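Protein angel homolog 2 (Homo sapiens, PDB 6RW0) removes 2',3'-cyclic phosphates as a phosphatase of the CCR4/nocturin family and probably binds the 3'-untranslated regions of messenger RNA. Local coordinates at residues F52-N58 / V232-D236; V100-E105 / V191-H195. All coordinates share one frame; numbering follows the deposited sequence.

Contact 1 (F52-N58 / V232-D236)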
ATOM      1  N   PHE A  52      -7.382  15.101   8.772  1.00 19.49           N
ATOM      2  CA  PHE A  52      -5.992  14.618   8.713  1.00 18.83           C
ATOM      3  C   PHE A  52      -5.713  14.151   7.298  1.00 18.19           C
ATOM      4  O   PHE A  52      -6.596  13.708   6.621  1.00 20.03           O
ATOM      5  CB  PHE A  52      -5.737  13.508   9.735  1.00 20.71           C
ATOM      6  CG  PHE A  52      -6.490  12.235   9.479  1.00 19.54           C
ATOM      7  CD1 PHE A  52      -7.828  12.120   9.785  1.00 19.89           C
ATOM      8  CD2 PHE A  52      -5.854  11.157   8.904  1.00 18.60           C
ATOM      9  CE1 PHE A  52      -8.511  10.947   9.539  1.00 20.41           C
ATOM     10  CE2 PHE A  52      -6.541   9.986   8.661  1.00 20.64           C
ATOM     11  CZ  PHE A  52      -7.865   9.881   8.979  1.00 21.38           C
ATOM     12  N   SER A  53      -4.460  14.265   6.922  1.00 18.77           N
ATOM     13  CA  SER A  53      -3.987  13.845   5.616  1.00 16.42           C
ATOM     14  C   SER A  53      -3.075  12.630   5.720  1.00 16.17           C
ATOM     15  O   SER A  53      -2.411  12.408   6.742  1.00 17.16           O
ATOM     16  CB  SER A  53      -3.244  14.986   4.915  1.00 18.06           C
ATOM     17  OG  SER A  53      -2.159  15.441   5.711  1.00 19.19           O
ATOM     18  N   VAL A  54      -3.064  11.842   4.645  1.00 17.58           N
ATOM     19  CA  VAL A  54      -2.322  10.592   4.552  1.00 16.30           C
ATOM     20  C   VAL A  54      -1.599  10.547   3.216  1.00 17.04           C
ATOM     21  O   VAL A  54      -2.220  10.744   2.163  1.00 17.94           O
ATOM     22  CB  VAL A  54      -3.242   9.358   4.656  1.00 17.29           C
ATOM     23  CG1 VAL A  54      -2.417   8.060   4.537  1.00 18.28           C
ATOM     24  CG2 VAL A  54      -4.041   9.363   5.929  1.00 18.15           C
ATOM     25  N   MET A  55      -0.322  10.237   3.277  1.00 16.48           N
ATOM     26  CA  MET A  55       0.519  10.057   2.084  1.00 15.67           C
ATOM     27  C   MET A  55       0.966   8.593   2.018  1.00 18.47           C
ATOM     28  O   MET A  55       1.405   8.103   3.041  1.00 19.95           O
ATOM     29  CB  MET A  55       1.758  10.940   2.156  1.00 18.68           C
ATOM     30  CG  MET A  55       2.711  10.662   1.026  1.00 20.36           C
ATOM     31  SD  MET A  55       4.200  11.662   1.129  1.00 26.20           S
ATOM     32  CE  MET A  55       3.610  13.155   0.356  1.00 35.36           C
ATOM     33  N   SER A  56       0.818   7.925   0.878  1.00 16.18           N
ATOM     34  CA  SER A  56       1.315   6.549   0.646  1.00 15.28           C
ATOM     35  C   SER A  56       2.395   6.670  -0.426  1.00 13.98           C
ATOM     36  O   SER A  56       2.089   7.202  -1.464  1.00 15.87           O
ATOM     37  CB  SER A  56       0.228   5.608   0.239  1.00 17.86           C
ATOM     38  OG  SER A  56       0.735   4.297   0.150  1.00 19.14           O
ATOM     39  N   TYR A  57       3.612   6.224  -0.167  1.00 14.37           N
ATOM     40  CA  TYR A  57       4.708   6.425  -1.131  1.00 14.85           C
ATOM     41  C   TYR A  57       5.676   5.241  -1.107  1.00 13.47           C
ATOM     42  O   TYR A  57       6.284   5.029  -0.082  1.00 13.73           O
ATOM     43  CB  TYR A  57       5.441   7.716  -0.760  1.00 14.38           C
ATOM     44  CG  TYR A  57       6.334   8.330  -1.809  1.00 14.86           C
ATOM     45  CD1 TYR A  57       6.389   7.839  -3.095  1.00 14.43           C
ATOM     46  CD2 TYR A  57       7.073   9.446  -1.503  1.00 15.23           C
ATOM     47  CE1 TYR A  57       7.192   8.434  -4.051  1.00 15.78           C
ATOM     48  CE2 TYR A  57       7.876  10.055  -2.445  1.00 15.15           C
ATOM     49  CZ  TYR A  57       7.943   9.539  -3.719  1.00 15.30           C
ATOM     50  OH  TYR A  57       8.730  10.127  -4.658  1.00 17.37           O
ATOM     51  N   ASN A  58       5.834   4.543  -2.225  1.00 13.26           N
ATOM     52  CA  ASN A  58       6.893   3.528  -2.393  1.00 13.50           C
ATOM     53  C   ASN A  58       8.093   4.354  -2.883  1.00 12.30           C
ATOM     54  O   ASN A  58       8.022   4.848  -3.979  1.00 13.77           O
ATOM     55  CB  ASN A  58       6.439   2.441  -3.359  1.00 13.72           C
ATOM     56  CG  ASN A  58       7.536   1.448  -3.654  1.00 15.58           C
ATOM     57  OD1 ASN A  58       8.693   1.786  -3.618  1.00 14.81           O
ATOM     58  ND2 ASN A  58       7.162   0.227  -3.963  1.00 15.13           N
ATOM     59  N   VAL A 232      -7.678   3.362   7.556  1.00 16.24           N
ATOM     60  CA  VAL A 232      -6.996   3.778   6.338  1.00 15.11           C
ATOM     61  C   VAL A 232      -5.956   2.708   6.048  1.00 14.72           C
ATOM     62  O   VAL A 232      -5.090   2.442   6.889  1.00 15.67           O
ATOM     63  CB  VAL A 232      -6.345   5.163   6.482  1.00 16.22           C
ATOM     64  CG1 VAL A 232      -5.686   5.542   5.162  1.00 19.04           C
ATOM     65  CG2 VAL A 232      -7.374   6.199   6.867  1.00 18.33           C
ATOM     66  N   MET A 233      -6.067   2.067   4.883  1.00 14.57           N
ATOM     67  CA  MET A 233      -5.196   0.965   4.483  1.00 13.91           C
ATOM     68  C   MET A 233      -4.468   1.374   3.210  1.00 14.25           C
ATOM     69  O   MET A 233      -5.092   1.512   2.150  1.00 15.37           O
ATOM     70  CB  MET A 233      -5.978  -0.333   4.287  1.00 15.17           C
ATOM     71  CG  MET A 233      -5.103  -1.494   3.829  1.00 16.79           C
ATOM     72  SD  MET A 233      -5.971  -3.067   3.681  1.00 17.73           S
ATOM     73  CE  MET A 233      -6.910  -2.823   2.174  1.00 18.23           C
ATOM     74  N   CYS A 234      -3.162   1.586   3.333  1.00 15.27           N
ATOM     75  CA  CYS A 234      -2.319   2.046   2.244  1.00 15.70           C
ATOM     76  C   CYS A 234      -1.379   0.947   1.787  1.00 14.12           C
ATOM     77  O   CYS A 234      -1.073   0.007   2.525  1.00 16.19           O
ATOM     78  CB  CYS A 234      -1.420   3.189   2.710  1.00 17.82           C
ATOM     79  SG  CYS A 234      -2.289   4.650   3.267  1.00 20.94           S
ATOM     80  N   GLY A 235      -0.863   1.104   0.587  1.00 15.56           N
ATOM     81  CA  GLY A 235       0.314   0.331   0.242  1.00 17.21           C
ATOM     82  C   GLY A 235       0.459   0.095  -1.243  1.00 13.94           C
ATOM     83  O   GLY A 235      -0.308   0.583  -2.075  1.00 14.60           O
ATOM     84  N   ASP A 236       1.488  -0.696  -1.546  1.00 13.82           N
ATOM     85  CA  ASP A 236       1.777  -1.209  -2.880  1.00 13.16           C
ATOM     86  C   ASP A 236       1.279  -2.646  -2.882  1.00 14.05           C
ATOM     87  O   ASP A 236       1.873  -3.530  -2.250  1.00 14.91           O
ATOM     88  CB  ASP A 236       3.269  -1.101  -3.164  1.00 14.98           C
ATOM     89  CG  ASP A 236       3.645  -1.619  -4.535  1.00 15.02           C
ATOM     90  OD1 ASP A 236       2.849  -2.362  -5.142  1.00 15.49           O
ATOM     91  OD2 ASP A 236       4.765  -1.303  -5.009  1.00 15.94           O
TER
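Asn58 and Asp236 join the ends of two strands that face each other across the β-sandwich of the endonuclease/exonuclease/phosphatase fold. The amide ND2 of Asn58 donates to OD2 of Asp236 over 3.0 Å, with an N-H...O angle of 141°. OD2 takes the bond on its anti lone pair, while the acceptor lies near the amide plane of Asn58; the two flat groups are nonetheless turned 51° apart. The same ND2 also donates to OE2 of Glu105, the carboxylate oxygen that holds the magnesium ion, so one amide nitrogen ties together acids from both sheets. Replacing Asn58 with an alanine removes this shared donor and would probably leave both acid oxygens without that mate.

Main-chain N-H groups hold OD1 of each end group. OD1 of Asn58 accepts from the backbone N of Leu60, and OD1 of Asp236 from that of Asn238, which restrains both against rotation. Deeper in the sandwich the strands run nearly parallel. Ser56 marks the transition: its OG lies 3.5 Å from Cys234 CB and takes a weak hydrogen bond from Gln104 NE2. Apolar packing follows. The CG1 methyls of Val54 and Val232 pass alongside, their side chains pointing opposite ways, and Phe52 brings CE2 to within 4.3 Å of Val232 CG2, which sits at the ring's edge. With CG1 anti to its backbone N (chi1 179°), Val54 sets that methyl 3.6 Å from Cys234 SG.

Contact 2 (V100-E105 / V191-H195); sequences VLCLQE and VANTH. With MG (magnesium ion), chain B.
The imidazole of His195 and the carboxylate of Glu105 lie almost in one plane, 9° apart, and meet at the ring's edge, where CE1 comes 3.2 Å from Glu105 OE2. Round the rim at ND1, a water lies in the ring plane at 2.8 Å; it accepts from the backbone N of Glu105 and so bridges the two strands. CB of Gln104 approaches the same ring obliquely.

The amides of Gln104 and Asn193 behave differently, their planes nearly perpendicular. NE2 of Gln104 donates to OD1 of Asn193 along a nearly straight line (2.9 Å, 168°), tilted modestly from the carbonyl plane of Asn193. The other end of the Asn193 amide is used as well: ND2 donates to the main-chain O of Leu103 at 3.0 Å, coming from above that carbonyl's plane. Bonds at both ends thus hold the buried amide against flipping. Its position follows from CG standing anti to the backbone N (chi1 -177°), which carries the amide toward Leu103 and Gln104. Farther along, Cys102 SG and Val100 CG1 close on CG1 of Val191, the two valines meeting tip to tip at 4.0 Å.

At its far end Glu105 binds the magnesium ion through OE2, at 2.3 Å. OE1 accepts from one of the ion's waters and from the backbone N of Ser61, so the carboxylate is fixed by metal, water and main chain together. This is consistent with the glutamate metal ligand of DNase I-like enzymes. OE2 is the one protein atom bonded to the ion and the other five ligands are waters, so the magnesium remains largely hydrated.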
ATOM      1  N   VAL A 100       0.090  11.745   8.230  1.00 16.60           N
ATOM      2  CA  VAL A 100       0.432  10.330   8.322  1.00 15.35           C
ATOM      3  C   VAL A 100       1.182   9.968   7.054  1.00 15.23           C
ATOM      4  O   VAL A 100       0.742  10.327   5.953  1.00 16.56           O
ATOM      5  CB  VAL A 100      -0.826   9.447   8.437  1.00 16.60           C
ATOM      6  CG1 VAL A 100      -0.450   7.970   8.494  1.00 17.67           C
ATOM      7  CG2 VAL A 100      -1.644   9.814   9.658  1.00 18.45           C
ATOM      8  N   LEU A 101       2.307   9.263   7.204  1.00 15.08           N
ATOM      9  CA  LEU A 101       3.069   8.748   6.077  1.00 15.98           C
ATOM     10  C   LEU A 101       3.082   7.231   6.123  1.00 14.44           C
ATOM     11  O   LEU A 101       3.424   6.634   7.151  1.00 17.51           O
ATOM     12  CB  LEU A 101       4.531   9.189   6.103  1.00 18.19           C
ATOM     13  CG  LEU A 101       4.787  10.662   6.320  1.00 18.40           C
ATOM     14  CD1 LEU A 101       6.308  10.825   6.448  1.00 19.90           C
ATOM     15  CD2 LEU A 101       4.224  11.499   5.213  1.00 20.88           C
ATOM     16  N   CYS A 102       2.716   6.611   5.014  1.00 15.12           N
ATOM     17  CA  CYS A 102       2.810   5.170   4.834  1.00 14.95           C
ATOM     18  C   CYS A 102       3.818   4.971   3.718  1.00 14.20           C
ATOM     19  O   CYS A 102       3.519   5.253   2.555  1.00 16.01           O
ATOM     20  CB  CYS A 102       1.462   4.570   4.468  1.00 16.88           C
ATOM     21  SG  CYS A 102       0.365   4.508   5.923  1.00 18.92           S
ATOM     22  N   LEU A 103       5.015   4.518   4.072  1.00 13.43           N
ATOM     23  CA  LEU A 103       6.102   4.377   3.119  1.00 13.53           C
ATOM     24  C   LEU A 103       6.402   2.908   2.871  1.00 14.66           C
ATOM     25  O   LEU A 103       6.308   2.073   3.776  1.00 14.79           O
ATOM     26  CB  LEU A 103       7.358   5.086   3.637  1.00 15.27           C
ATOM     27  CG  LEU A 103       7.195   6.550   4.074  1.00 15.32           C
ATOM     28  CD1 LEU A 103       8.494   7.096   4.645  1.00 18.83           C
ATOM     29  CD2 LEU A 103       6.707   7.394   2.912  1.00 16.62           C
ATOM     30  N   GLN A 104       6.776   2.599   1.633  1.00 14.04           N
ATOM     31  CA  GLN A 104       7.265   1.282   1.271  1.00 12.94           C
ATOM     32  C   GLN A 104       8.656   1.400   0.658  1.00 12.54           C
ATOM     33  O   GLN A 104       9.076   2.469   0.215  1.00 14.08           O
ATOM     34  CB  GLN A 104       6.299   0.551   0.321  1.00 14.98           C
ATOM     35  CG  GLN A 104       4.829   0.564   0.788  1.00 14.51           C
ATOM     36  CD  GLN A 104       4.092   1.813   0.375  1.00 13.50           C
ATOM     37  OE1 GLN A 104       4.347   2.383  -0.689  1.00 15.23           O
ATOM     38  NE2 GLN A 104       3.174   2.257   1.215  1.00 14.96           N
ATOM     39  N   GLU A 105       9.358   0.263   0.631  1.00 13.63           N
ATOM     40  CA  GLU A 105      10.733   0.173   0.127  1.00 14.16           C
ATOM     41  C   GLU A 105      11.682   1.084   0.901  1.00 14.11           C
ATOM     42  O   GLU A 105      12.592   1.694   0.337  1.00 15.45           O
ATOM     43  CB  GLU A 105      10.818   0.361  -1.384  1.00 15.23           C
ATOM     44  CG  GLU A 105      10.179  -0.815  -2.080  1.00 15.74           C
ATOM     45  CD  GLU A 105      10.613  -1.002  -3.511  1.00 19.37           C
ATOM     46  OE1 GLU A 105      11.760  -0.621  -3.868  1.00 18.21           O
ATOM     47  OE2 GLU A 105       9.793  -1.551  -4.283  1.00 20.79           O
ATOM     48  N   VAL A 191      -4.411   2.601  11.066  1.00 14.61           N
ATOM     49  CA  VAL A 191      -3.667   2.840   9.835  1.00 14.30           C
ATOM     50  C   VAL A 191      -2.852   1.598   9.519  1.00 13.40           C
ATOM     51  O   VAL A 191      -2.060   1.135  10.354  1.00 14.93           O
ATOM     52  CB  VAL A 191      -2.744   4.064   9.951  1.00 15.26           C
ATOM     53  CG1 VAL A 191      -1.971   4.280   8.656  1.00 17.45           C
ATOM     54  CG2 VAL A 191      -3.535   5.302  10.319  1.00 17.13           C
ATOM     55  N   ALA A 192      -3.035   1.067   8.316  1.00 13.47           N
ATOM     56  CA  ALA A 192      -2.351  -0.133   7.873  1.00 13.46           C
ATOM     57  C   ALA A 192      -1.537   0.179   6.630  1.00 12.43           C
ATOM     58  O   ALA A 192      -1.894   1.058   5.840  1.00 15.88           O
ATOM     59  CB  ALA A 192      -3.348  -1.241   7.574  1.00 15.43           C
ATOM     60  N   ASN A 193      -0.424  -0.541   6.476  1.00 12.88           N
ATOM     61  CA  ASN A 193       0.495  -0.361   5.361  1.00 14.10           C
ATOM     62  C   ASN A 193       1.092  -1.713   5.010  1.00 13.17           C
ATOM     63  O   ASN A 193       1.396  -2.515   5.900  1.00 15.82           O
ATOM     64  CB  ASN A 193       1.574   0.639   5.799  1.00 14.33           C
ATOM     65  CG  ASN A 193       2.567   0.990   4.700  1.00 16.08           C
ATOM     66  OD1 ASN A 193       2.317   0.785   3.519  1.00 18.86           O
ATOM     67  ND2 ASN A 193       3.697   1.562   5.100  1.00 16.04           N
ATOM     68  N   THR A 194       1.251  -1.972   3.714  1.00 14.42           N
ATOM     69  CA  THR A 194       1.885  -3.208   3.284  1.00 13.35           C
ATOM     70  C   THR A 194       2.520  -3.020   1.921  1.00 14.06           C
ATOM     71  O   THR A 194       2.279  -2.033   1.220  1.00 14.28           O
ATOM     72  CB  THR A 194       0.883  -4.373   3.272  1.00 13.79           C
ATOM     73  OG1 THR A 194       1.577  -5.620   3.143  1.00 15.36           O
ATOM     74  CG2 THR A 194      -0.096  -4.279   2.100  1.00 16.17           C
ATOM     75  N   HIS A 195       3.317  -4.016   1.548  1.00 13.76           N
ATOM     76  CA  HIS A 195       3.903  -4.138   0.215  1.00 12.82           C
ATOM     77  C   HIS A 195       3.799  -5.630  -0.102  1.00 13.36           C
ATOM     78  O   HIS A 195       4.547  -6.442   0.451  1.00 14.60           O
ATOM     79  CB  HIS A 195       5.334  -3.626   0.207  1.00 13.42           C
ATOM     80  CG  HIS A 195       5.933  -3.526  -1.157  1.00 14.57           C
ATOM     81  ND1 HIS A 195       7.213  -3.065  -1.369  1.00 16.49           N
ATOM     82  CD2 HIS A 195       5.433  -3.833  -2.375  1.00 15.17           C
ATOM     83  CE1 HIS A 195       7.479  -3.100  -2.664  1.00 17.66           C
ATOM     84  NE2 HIS A 195       6.411  -3.544  -3.301  1.00 17.78           N
TER
HETATM   85 MG    MG B 601       9.807  -1.547  -6.569  0.66 23.44          MG
HETATM   86  O   HOH W   1       8.854  -2.580   0.908  1.00 17.77           O
HETATM   87  O   HOH W   2      11.935  -1.994  -6.263  1.00 26.54           O
HETATM   88  O   HOH W   3       9.991  -1.093  -8.789  1.00 38.06           O
HETATM   89  O   HOH W   4       9.528  -3.905  -7.523  0.94 51.73           O
HETATM   90  O   HOH W   5       9.898   0.809  -6.089  1.00 19.60           O
HETATM   91  O   HOH W   6       7.701  -1.439  -7.391  0.94 45.58           O

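Contacts 1 and 2 illustrate how a two-sheet sandwich gathers what is probably the active site, with its magnesium ion, at one end of its core. Their centres lie about 6 Å apart, and each joins the same pair of sheets: strands 49-58 and 100-107 are parallel neighbours in one, strands 189-195 and 231-236 in the other. In chain order the segments run 52-58, 100-105, 191-195, 232-236, so contact 2 falls wholly within the span bracketed by contact 1. Backbone pairing stitches them side by side, with Met55 O 2.8 Å from Cys102 N and Val232 O 2.9 Å from Ala192 N. All four strands run the same way, bringing their C-terminal polar residues together near the magnesium ion.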